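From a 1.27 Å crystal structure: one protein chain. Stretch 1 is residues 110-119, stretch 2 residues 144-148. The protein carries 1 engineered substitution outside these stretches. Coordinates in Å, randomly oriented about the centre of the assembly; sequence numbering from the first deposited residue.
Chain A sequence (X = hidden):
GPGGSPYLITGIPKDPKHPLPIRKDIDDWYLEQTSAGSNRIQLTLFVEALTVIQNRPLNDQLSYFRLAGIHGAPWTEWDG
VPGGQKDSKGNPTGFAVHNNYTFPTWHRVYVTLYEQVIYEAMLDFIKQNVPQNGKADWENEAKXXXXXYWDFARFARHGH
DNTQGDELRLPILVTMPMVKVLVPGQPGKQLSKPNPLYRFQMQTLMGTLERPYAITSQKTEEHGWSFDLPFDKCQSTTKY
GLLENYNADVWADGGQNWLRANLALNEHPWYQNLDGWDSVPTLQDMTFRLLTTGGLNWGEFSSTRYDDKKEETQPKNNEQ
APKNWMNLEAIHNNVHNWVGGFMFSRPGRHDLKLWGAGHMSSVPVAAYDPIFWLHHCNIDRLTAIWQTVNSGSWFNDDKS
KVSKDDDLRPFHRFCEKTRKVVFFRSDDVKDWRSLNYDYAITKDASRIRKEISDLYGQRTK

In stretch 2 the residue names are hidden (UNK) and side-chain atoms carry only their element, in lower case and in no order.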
# COMPACT_ATOMS: atom_id res chain seq x y z
N TYR A 110 -7.19 25.51 -13.62
CA TYR A 110 -6.43 24.26 -13.76
C TYR A 110 -7.34 23.05 -13.65
O TYR A 110 -7.24 22.12 -14.47
CB TYR A 110 -5.36 24.22 -12.68
CG TYR A 110 -4.25 23.21 -12.84
CD1 TYR A 110 -3.76 22.79 -14.07
CD2 TYR A 110 -3.64 22.69 -11.69
CE1 TYR A 110 -2.72 21.88 -14.17
CE2 TYR A 110 -2.57 21.80 -11.77
CZ TYR A 110 -2.13 21.38 -13.02
OH TYR A 110 -1.07 20.50 -13.06
N VAL A 111 -8.23 23.06 -12.65
CA VAL A 111 -9.15 21.92 -12.46
C VAL A 111 -10.09 21.80 -13.66
O VAL A 111 -10.39 20.69 -14.12
CB VAL A 111 -9.93 22.09 -11.16
CG1 VAL A 111 -11.06 21.04 -11.04
CG2 VAL A 111 -9.01 21.97 -9.96
N THR A 112 -10.53 22.93 -14.21
CA THR A 112 -11.42 22.92 -15.37
C THR A 112 -10.70 22.38 -16.59
O THR A 112 -11.28 21.65 -17.40
CB THR A 112 -11.92 24.35 -15.65
OG1 THR A 112 -12.73 24.77 -14.54
CG2 THR A 112 -12.80 24.42 -16.88
N LEU A 113 -9.42 22.70 -16.78
CA LEU A 113 -8.64 22.12 -17.87
C LEU A 113 -8.67 20.60 -17.78
O LEU A 113 -8.90 19.90 -18.77
CB LEU A 113 -7.20 22.65 -17.83
CG LEU A 113 -6.15 21.93 -18.64
CD1 LEU A 113 -6.45 21.97 -20.14
CD2 LEU A 113 -4.75 22.49 -18.38
N TYR A 114 -8.39 20.06 -16.59
CA TYR A 114 -8.33 18.61 -16.40
C TYR A 114 -9.69 17.98 -16.73
O TYR A 114 -9.76 16.99 -17.45
CB TYR A 114 -7.98 18.33 -14.97
CG TYR A 114 -7.68 16.92 -14.51
CD1 TYR A 114 -6.60 16.20 -14.99
CD2 TYR A 114 -8.49 16.33 -13.53
CE1 TYR A 114 -6.32 14.91 -14.55
CE2 TYR A 114 -8.20 15.06 -13.07
CZ TYR A 114 -7.13 14.36 -13.58
OH TYR A 114 -6.86 13.11 -13.09
N GLU A 115 -10.73 18.59 -16.17
CA GLU A 115 -12.09 18.11 -16.43
C GLU A 115 -12.42 18.10 -17.92
O GLU A 115 -13.04 17.15 -18.43
CB GLU A 115 -13.08 18.99 -15.67
CG GLU A 115 -14.55 18.66 -15.85
CD GLU A 115 -15.40 19.60 -15.01
OE1 GLU A 115 -15.97 19.16 -14.01
OE2 GLU A 115 -15.44 20.81 -15.34
N GLN A 116 -12.01 19.18 -18.62
CA GLN A 116 -12.35 19.28 -20.03
C GLN A 116 -11.60 18.22 -20.83
O GLN A 116 -12.16 17.61 -21.74
CB GLN A 116 -11.98 20.68 -20.54
CG GLN A 116 -12.35 20.91 -22.01
CD GLN A 116 -11.99 22.30 -22.48
OE1 GLN A 116 -12.09 23.27 -21.72
NE2 GLN A 116 -11.53 22.43 -23.71
N VAL A 117 -10.32 18.04 -20.55
CA VAL A 117 -9.52 17.03 -21.25
C VAL A 117 -10.10 15.65 -21.05
O VAL A 117 -10.19 14.83 -21.98
CB VAL A 117 -8.05 17.09 -20.80
CG1 VAL A 117 -7.26 15.90 -21.32
CG2 VAL A 117 -7.44 18.42 -21.27
N ILE A 118 -10.50 15.35 -19.80
CA ILE A 118 -11.16 14.07 -19.54
C ILE A 118 -12.44 13.88 -20.32
O ILE A 118 -12.62 12.83 -20.96
CB ILE A 118 -11.40 13.91 -18.02
CG1 ILE A 118 -10.08 13.78 -17.25
CG2 ILE A 118 -12.32 12.70 -17.78
CD1 ILE A 118 -10.25 13.99 -15.76
N TYR A 119 -13.32 14.87 -20.33
CA TYR A 119 -14.55 14.82 -21.10
C TYR A 119 -14.26 14.57 -22.57
O TYR A 119 -14.90 13.74 -23.20
CB TYR A 119 -15.30 16.15 -20.93
CG TYR A 119 -16.47 16.34 -21.87
CD1 TYR A 119 -17.71 15.76 -21.60
CD2 TYR A 119 -16.35 17.14 -23.02
CE1 TYR A 119 -18.80 15.96 -22.47
CE2 TYR A 119 -17.42 17.33 -23.86
CZ TYR A 119 -18.64 16.74 -23.59
OH TYR A 119 -19.69 16.95 -24.45
N UNK A 144 -23.34 14.66 -18.70
CA UNK A 144 -23.76 14.95 -17.33
C UNK A 144 -22.57 14.89 -16.38
O UNK A 144 -22.56 15.51 -15.32
c UNK A 144 -26.55 15.77 -16.40
c UNK A 144 -24.83 13.97 -16.87
o UNK A 144 -26.42 16.01 -15.19
n UNK A 144 -26.95 16.70 -17.25
c UNK A 144 -26.27 14.42 -17.04
N UNK A 145 -21.55 14.10 -16.70
CA UNK A 145 -20.41 13.91 -15.83
C UNK A 145 -19.64 15.20 -15.59
O UNK A 145 -19.42 15.98 -16.51
c UNK A 145 -19.43 12.89 -16.43
c UNK A 145 -15.19 14.83 -16.44
c UNK A 145 -16.49 14.38 -16.58
c UNK A 145 -16.97 13.38 -15.72
c UNK A 145 -14.80 13.32 -14.59
c UNK A 145 -18.22 12.69 -15.59
c UNK A 145 -14.37 14.30 -15.43
c UNK A 145 -16.11 12.86 -14.72
n UNK A 145 -16.81 11.91 -14.03
c UNK A 145 -18.09 11.80 -14.54
N UNK A 146 -19.21 15.38 -14.34
CA UNK A 146 -18.30 16.47 -14.02
C UNK A 146 -17.25 15.90 -13.06
O UNK A 146 -17.48 14.83 -12.46
n UNK A 146 -21.23 20.29 -18.24
c UNK A 146 -19.03 17.65 -13.38
c UNK A 146 -19.97 18.38 -14.35
n UNK A 146 -20.67 18.13 -17.68
c UNK A 146 -20.60 19.44 -17.44
n UNK A 146 -19.92 19.88 -16.39
c UNK A 146 -19.15 19.05 -15.45
N UNK A 147 -16.13 16.58 -12.91
CA UNK A 147 -15.08 16.00 -12.06
C UNK A 147 -15.57 15.94 -10.62
O UNK A 147 -15.92 16.96 -10.04
c UNK A 147 -11.56 17.43 -11.15
c UNK A 147 -12.63 16.36 -11.32
c UNK A 147 -12.04 15.10 -11.97
c UNK A 147 -13.82 16.88 -12.13
N UNK A 148 -15.60 14.78 -10.00
CA UNK A 148 -16.00 14.73 -8.59
C UNK A 148 -15.01 15.40 -7.65
O UNK A 148 -13.83 15.55 -7.96
c UNK A 148 -15.33 13.44 -10.55
c UNK A 148 -16.04 13.23 -8.29
c UNK A 148 -16.16 12.57 -9.63

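Position 144 carries five side-chain atoms beyond the backbone: three carbons in a row, the third bonded to one oxygen and one nitrogen. Its CA-to-CB bond points away from stretch 1, and the side chain stays out of contact with it. That is a primary amide on a two-carbon spacer, so the residue is glutamine, Q144. A polar, flexible amide suits this partly exposed site, where its nitrogen finds a hydrogen-bond partner elsewhere in the structure.

Position 145 has ten side-chain atoms, nine carbons and one nitrogen. One carbon leads into fused five- and six-membered rings with the nitrogen in the smaller ring. The CA-to-CB bond runs sideways, but with chi1 at t the long ring system reaches the helix of stretch 1, where one carbon of the six-membered ring packs against I118 and its neighbour lies by the backbone O of E115. The ring system is an indole, and the residue is tryptophan, W145. It is the first residue after a helix to leave helical phi/psi. Its CH2 is 3.5 Å from CG2 of I118, while CZ3 lies 3.7 Å from the O of E115, which sits at the ring edge, near its plane. Because the helix is 7.9 Å away between the CA atoms of W145 and Y119, a large, rigid side chain is well suited to bridging the gap.

At position 146, three carbons are followed by a nitrogen and then a carbon bearing two more nitrogens. The carbon part of the chain lies against E115, with CB and the third carbon each 3.5 Å from OE1 of E115. The end group is a guanidinium, hence arginine, R146. The guanidinium folds back, and NH1 donates a hydrogen bond to the O of W145 at 2.7 Å, a use of its several donors that helps to brace the non-helical backbone.

Position 147 has four carbons, forked at the second. Its CA-to-CB bond points toward the helix; one fork carbon meets V111, and the other lies near Y114 and I118. This identifies leucine, L147. CD2 is 3.6 Å from CG1 of V111, and CD1 lies 4.0 Å from CE2 of Y114 and 4.3 Å from CD1 of I118. A compact, branched apolar chain can touch all three.

At position 148, three carbons close a ring onto the backbone N. Its CA-to-CB bond points away from stretch 1, and it makes no contact there. This is proline, P148, and its nitrogen has no hydrogen to donate.

The contact joins one polar anchor to apolar packing. The extended side chain of E115 brings OE1 to the N of L147, accepting a hydrogen bond of 2.8 Å with a nearly straight angle of 171°. This fixes the loop backbone beside the helix, while L147 and W145 fill the space along it; the two stretches together bury 375 Å², both sides summed.

Stretch 2 144-148: QWRLP
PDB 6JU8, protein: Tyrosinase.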